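Local coordinates for protein glutamate racemase (Bacillus anthracis, PDB 2DWU) that belongs to the Asp/Glu/hydantoin racemase family of two-domain alpha/beta enzymes and carries a D-glutamic acid in the pocket of this model, at residues B[173-187]-B[198-211]. Numbering follows the deposited sequence.
Sequences LLPLTKEDIDTLILG and IKKELGEDVTIISS
Leu184 sets CG anti to its backbone N (chi1 172°), which sends CD2 across Leu202 and Ile198 of helix 195-202, 3.6 Å from Leu202 CD1; Leu186, with CG beside the backbone N instead (chi1 -58°), lays CD2 alongside Ile198 CD1 at 3.7 Å. Both leucines lie on strand 183-187, the first strand of a right-handed beta-alpha-beta crossover that runs through helix 195-202 to strand 207-210, the edge of a four-stranded parallel sheet in this alpha/beta fold. Ile208 lies on the same face, its CG2 reaching Leu186 CD1 in the conformer described, and Leu173 adds a second helix to the layer by placing CD1 among Ile198, Glu201 and Leu202. Branched aliphatic chains suit this seam because their paired methyls can touch sheet and helices at once. Glu201 turns its CB and CG to Leu173, while its carboxylate forms a salt bridge with Lys170.

The opposite face carries Thr183, whose CG2 meets Ile209 CD1 at 3.6 Å in the conformer described, with helix 100-110 packing against both. Four backbone bonds join the parallel strands, Thr207 N to Asp182 O, Leu184 N to Thr207 O, Ile209 N to Leu184 O and Leu186 N to Ile209 O, donors alternating between the strands. Asp182 suits its place just before the strand because its carboxylate ties in the neighbouring loop: OD1 hydrogen-bonds Thr111 OG1 and accepts from Thr183 OG1, while OD2 takes the backbone N-H groups of Lys112 and Lys113. At the far end, close to the D-glutamic acid pocket, Ser210 caps the next helix through Glu213 N. Ser211 is small and hydroxylic, and its OG donates to Leu186 O over 2.7 Å, arriving 32° out of the carbonyl plane.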
loop_
_atom_site.group_PDB
_atom_site.type_symbol
_atom_site.label_atom_id
_atom_site.label_comp_id
_atom_site.label_asym_id
_atom_site.label_seq_id
_atom_site.Cartn_x
_atom_site.Cartn_y
_atom_site.Cartn_z
ATOM N N LEU B 173 -0.734 14.038 23.251
ATOM C CA LEU B 173 -1.901 13.976 22.366
ATOM C C LEU B 173 -3.047 14.916 22.721
ATOM O O LEU B 173 -4.017 15.000 21.972
ATOM C CB LEU B 173 -2.428 12.543 22.290
ATOM C CG LEU B 173 -1.568 11.488 21.573
ATOM C CD1 LEU B 173 -2.191 10.132 21.751
ATOM C CD2 LEU B 173 -1.438 11.825 20.093
ATOM N N LEU B 174 -2.940 15.641 23.826
ATOM C CA LEU B 174 -4.024 16.550 24.205
ATOM C C LEU B 174 -4.449 17.462 23.035
ATOM O O LEU B 174 -5.641 17.578 22.736
ATOM C CB LEU B 174 -3.608 17.391 25.415
ATOM C CG LEU B 174 -4.680 18.046 26.305
ATOM C CD1 LEU B 174 -4.245 19.460 26.589
ATOM C CD2 LEU B 174 -6.052 18.020 25.670
ATOM N N PRO B 175 -3.495 18.094 22.333
ATOM C CA PRO B 175 -3.934 18.954 21.226
ATOM C C PRO B 175 -4.763 18.232 20.158
ATOM O O PRO B 175 -5.696 18.824 19.589
ATOM C CB PRO B 175 -2.626 19.495 20.668
ATOM C CG PRO B 175 -1.737 19.560 21.904
ATOM C CD PRO B 175 -2.039 18.215 22.547
ATOM N N LEU B 176 -4.448 16.964 19.878
ATOM C CA LEU B 176 -5.202 16.230 18.869
ATOM C C LEU B 176 -6.544 15.741 19.351
ATOM O O LEU B 176 -7.424 15.490 18.523
ATOM C CB LEU B 176 -4.409 15.029 18.314
ATOM C CG LEU B 176 -3.384 15.360 17.229
ATOM C CD1 LEU B 176 -2.671 14.088 16.828
ATOM C CD2 LEU B 176 -4.061 16.009 16.011
ATOM N N THR B 177 -6.717 15.573 20.667
ATOM C CA THR B 177 -8.002 15.105 21.186
ATOM C C THR B 177 -9.037 16.203 20.965
ATOM O O THR B 177 -10.238 15.934 20.974
ATOM C CB THR B 177 -7.975 14.792 22.698
ATOM O OG1 THR B 177 -7.713 15.993 23.430
ATOM C CG2 THR B 177 -6.911 13.718 23.016
ATOM N N LYS B 178 -8.560 17.427 20.745
ATOM C CA LYS B 178 -9.455 18.572 20.540
ATOM C C LYS B 178 -9.817 18.742 19.083
ATOM O O LYS B 178 -10.709 19.527 18.741
ATOM C CB LYS B 178 -8.784 19.871 20.991
ATOM C CG LYS B 178 -8.483 19.929 22.477
ATOM C CD LYS B 178 -7.750 21.204 22.796
ATOM C CE LYS B 178 -7.407 21.254 24.279
ATOM N NZ LYS B 178 -6.553 22.433 24.584
ATOM N N GLU B 179 -9.108 18.026 18.216
ATOM C CA GLU B 179 -9.346 18.159 16.786
ATOM C C GLU B 179 -10.187 17.026 16.228
ATOM O O GLU B 179 -10.228 15.925 16.763
ATOM C CB GLU B 179 -8.003 18.203 16.059
ATOM C CG GLU B 179 -7.077 19.323 16.540
ATOM C CD GLU B 179 -7.550 20.713 16.158
ATOM O OE1 GLU B 179 -6.917 21.698 16.612
ATOM O OE2 GLU B 179 -8.547 20.829 15.403
ATOM N N ASP B 180 -10.873 17.325 15.133
ATOM C CA ASP B 180 -11.692 16.352 14.465
ATOM C C ASP B 180 -10.820 15.622 13.431
ATOM O O ASP B 180 -10.481 16.179 12.379
ATOM C CB ASP B 180 -12.845 17.089 13.773
ATOM C CG ASP B 180 -13.796 16.169 13.040
ATOM O OD1 ASP B 180 -13.666 14.924 13.118
ATOM O OD2 ASP B 180 -14.717 16.712 12.375
ATOM N N ILE B 181 -10.386 14.413 13.783
ATOM C CA ILE B 181 -9.614 13.578 12.847
ATOM C C ILE B 181 -10.145 12.156 12.925
ATOM O O ILE B 181 -10.751 11.774 13.925
ATOM C CB ILE B 181 -8.094 13.518 13.207
ATOM C CG1 ILE B 181 -7.891 12.922 14.610
ATOM C CG2 ILE B 181 -7.472 14.880 13.091
ATOM C CD1 ILE B 181 -6.402 12.601 14.871
ATOM N N ASP B 182 -9.958 11.363 11.873
ATOM C CA ASP B 182 -10.363 9.969 11.947
ATOM C C ASP B 182 -9.179 9.062 11.599
ATOM O O ASP B 182 -9.322 7.850 11.539
ATOM C CB ASP B 182 -11.577 9.662 11.034
ATOM C CG ASP B 182 -11.268 9.760 9.539
ATOM O OD1 ASP B 182 -10.127 10.091 9.145
ATOM O OD2 ASP B 182 -12.215 9.495 8.754
ATOM N N THR B 183 -8.013 9.674 11.403
ATOM C CA THR B 183 -6.794 8.953 11.029
ATOM C C THR B 183 -5.596 9.645 11.692
ATOM O O THR B 183 -5.569 10.865 11.770
ATOM C CB THR B 183 -6.642 9.017 9.479
ATOM O OG1 THR B 183 -7.805 8.433 8.867
ATOM C CG2 THR B 183 -5.375 8.269 9.013
ATOM N N LEU B 184 -4.616 8.880 12.184
ATOM C CA LEU B 184 -3.431 9.465 12.811
ATOM C C LEU B 184 -2.201 8.744 12.276
ATOM O O LEU B 184 -2.104 7.521 12.381
ATOM C CB LEU B 184 -3.457 9.292 14.343
ATOM C CG LEU B 184 -2.125 9.737 14.979
ATOM C CD1 LEU B 184 -2.071 11.241 15.002
ATOM C CD2 LEU B 184 -1.976 9.153 16.388
ATOM N N ILE B 185 -1.279 9.501 11.698
ATOM C CA ILE B 185 -0.039 8.923 11.201
ATOM C C ILE B 185 1.025 8.976 12.297
ATOM O O ILE B 185 1.291 10.050 12.869
ATOM C CB ILE B 185 0.477 9.697 9.980
ATOM C CG1 ILE B 185 -0.551 9.626 8.840
ATOM C CG2 ILE B 185 1.865 9.115 9.539
ATOM C CD1 ILE B 185 -0.232 10.578 7.667
ATOM N N LEU B 186 1.607 7.823 12.630
ATOM C CA LEU B 186 2.702 7.793 13.604
ATOM C C LEU B 186 3.971 8.179 12.828
ATOM O O LEU B 186 4.692 7.309 12.305
ATOM C CB LEU B 186 2.845 6.383 14.181
ATOM C CG LEU B 186 1.623 5.813 14.873
ATOM C CD1 LEU B 186 1.974 4.439 15.506
ATOM C CD2 LEU B 186 1.146 6.782 15.971
ATOM N N GLY B 187 4.226 9.487 12.765
ATOM C CA GLY B 187 5.342 10.033 12.014
ATOM C C GLY B 187 6.705 10.039 12.683
ATOM O O GLY B 187 7.459 10.999 12.546
ATOM N N ILE B 198 -1.625 5.132 22.646
ATOM C CA ILE B 198 -2.207 6.112 21.741
ATOM C C ILE B 198 -3.661 5.794 21.417
ATOM O O ILE B 198 -4.522 6.689 21.449
ATOM C CB ILE B 198 -1.347 6.200 20.452
ATOM C CG1 ILE B 198 0.020 6.801 20.819
ATOM C CG2 ILE B 198 -2.043 7.065 19.400
ATOM C CD1 ILE B 198 1.043 6.719 19.688
ATOM N N LYS B 199 -3.938 4.535 21.114
ATOM C CA LYS B 199 -5.304 4.113 20.799
ATOM C C LYS B 199 -6.220 4.390 21.979
ATOM O O LYS B 199 -7.355 4.823 21.808
ATOM C CB LYS B 199 -5.358 2.619 20.489
ATOM C CG LYS B 199 -4.626 2.223 19.234
ATOM C CD LYS B 199 -4.709 0.730 18.958
ATOM C CE LYS B 199 -4.289 0.450 17.514
ATOM N NZ LYS B 199 -4.311 -0.994 17.174
ATOM N N LYS B 200 -5.728 4.115 23.180
ATOM C CA LYS B 200 -6.520 4.344 24.380
ATOM C C LYS B 200 -6.850 5.825 24.543
ATOM O O LYS B 200 -7.956 6.195 24.961
ATOM C CB LYS B 200 -5.752 3.848 25.610
ATOM C CG LYS B 200 -6.361 4.265 26.946
ATOM C CD LYS B 200 -7.681 3.565 27.222
ATOM C CE LYS B 200 -7.455 2.105 27.563
ATOM N NZ LYS B 200 -6.628 1.424 26.521
ATOM N N GLU B 201 -5.892 6.678 24.200
ATOM C CA GLU B 201 -6.070 8.111 24.334
ATOM C C GLU B 201 -6.976 8.733 23.263
ATOM O O GLU B 201 -7.766 9.625 23.561
ATOM C CB GLU B 201 -4.693 8.794 24.325
ATOM C CG GLU B 201 -4.721 10.273 24.697
ATOM C CD GLU B 201 -5.084 10.517 26.171
ATOM O OE1 GLU B 201 -5.688 11.567 26.461
ATOM O OE2 GLU B 201 -4.753 9.671 27.035
ATOM N N LEU B 202 -6.879 8.261 22.023
ATOM C CA LEU B 202 -7.692 8.837 20.956
ATOM C C LEU B 202 -9.033 8.175 20.711
ATOM O O LEU B 202 -9.943 8.806 20.159
ATOM C CB LEU B 202 -6.896 8.873 19.651
ATOM C CG LEU B 202 -5.642 9.756 19.724
ATOM C CD1 LEU B 202 -4.952 9.782 18.364
ATOM C CD2 LEU B 202 -6.018 11.169 20.146
ATOM N N GLY B 203 -9.163 6.913 21.097
ATOM C CA GLY B 203 -10.426 6.228 20.896
ATOM C C GLY B 203 -10.494 5.352 19.662
ATOM O O GLY B 203 -9.634 5.416 18.781
ATOM N N GLU B 204 -11.546 4.539 19.614
ATOM C CA GLU B 204 -11.817 3.597 18.537
ATOM C C GLU B 204 -12.063 4.232 17.177
ATOM O O GLU B 204 -11.879 3.587 16.155
ATOM C CB GLU B 204 -13.053 2.764 18.889
ATOM C CG GLU B 204 -12.943 2.005 20.191
ATOM C CD GLU B 204 -12.194 0.697 20.039
ATOM O OE1 GLU B 204 -11.062 0.718 19.503
ATOM O OE2 GLU B 204 -12.738 -0.350 20.460
ATOM N N ASP B 205 -12.495 5.482 17.158
ATOM C CA ASP B 205 -12.807 6.136 15.897
ATOM C C ASP B 205 -11.629 6.713 15.122
ATOM O O ASP B 205 -11.824 7.337 14.082
ATOM C CB ASP B 205 -13.851 7.227 16.130
ATOM C CG ASP B 205 -15.158 6.670 16.677
ATOM O OD1 ASP B 205 -15.670 5.679 16.102
ATOM O OD2 ASP B 205 -15.673 7.220 17.679
ATOM N N VAL B 206 -10.415 6.521 15.629
ATOM C CA VAL B 206 -9.243 7.038 14.937
ATOM C C VAL B 206 -8.352 5.871 14.501
ATOM O O VAL B 206 -7.853 5.101 15.338
ATOM C CB VAL B 206 -8.422 7.979 15.846
ATOM C CG1 VAL B 206 -7.237 8.564 15.042
ATOM C CG2 VAL B 206 -9.313 9.123 16.365
ATOM N N THR B 207 -8.144 5.740 13.198
ATOM C CA THR B 207 -7.298 4.663 12.687
ATOM C C THR B 207 -5.831 5.085 12.735
ATOM O O THR B 207 -5.453 6.122 12.189
ATOM C CB THR B 207 -7.680 4.323 11.265
ATOM O OG1 THR B 207 -9.036 3.841 11.252
ATOM C CG2 THR B 207 -6.758 3.248 10.704
ATOM N N ILE B 208 -5.028 4.226 13.352
ATOM C CA ILE B 208 -3.598 4.439 13.513
ATOM C C ILE B 208 -2.829 3.901 12.302
ATOM O O ILE B 208 -3.093 2.790 11.813
ATOM C CB ILE B 208 -3.102 3.731 14.801
ATOM C CG1 ILE B 208 -3.892 4.236 16.019
ATOM C CG2 ILE B 208 -1.602 3.961 14.983
ATOM C CD1 ILE B 208 -3.856 5.751 16.217
ATOM N N ILE B 209 -1.885 4.702 11.817
ATOM C CA ILE B 209 -1.058 4.322 10.677
ATOM C C ILE B 209 0.402 4.276 11.096
ATOM O O ILE B 209 0.951 5.240 11.637
ATOM C CB ILE B 209 -1.233 5.307 9.518
ATOM C CG1 ILE B 209 -2.675 5.223 9.014
ATOM C CG2 ILE B 209 -0.237 4.997 8.391
ATOM C CD1 ILE B 209 -2.905 5.978 7.768
ATOM N N SER B 210 1.023 3.130 10.850
ATOM C CA SER B 210 2.425 2.924 11.210
ATOM C C SER B 210 3.298 3.268 10.027
ATOM O O SER B 210 3.072 2.727 8.942
ATOM C CB SER B 210 2.674 1.447 11.532
ATOM O OG SER B 210 4.082 1.165 11.481
ATOM N N SER B 211 4.312 4.105 10.227
ATOM C CA SER B 211 5.212 4.445 9.114
ATOM C C SER B 211 5.906 3.166 8.644
ATOM O O SER B 211 6.121 2.971 7.455
ATOM C CB SER B 211 6.312 5.436 9.528
ATOM O OG SER B 211 5.767 6.699 9.865
HETATM O O HOH W 1 -13.222 10.467 14.358
HETATM O O HOH W 2 -11.219 5.614 11.432
HETATM O O HOH W 3 5.769 4.651 12.682
#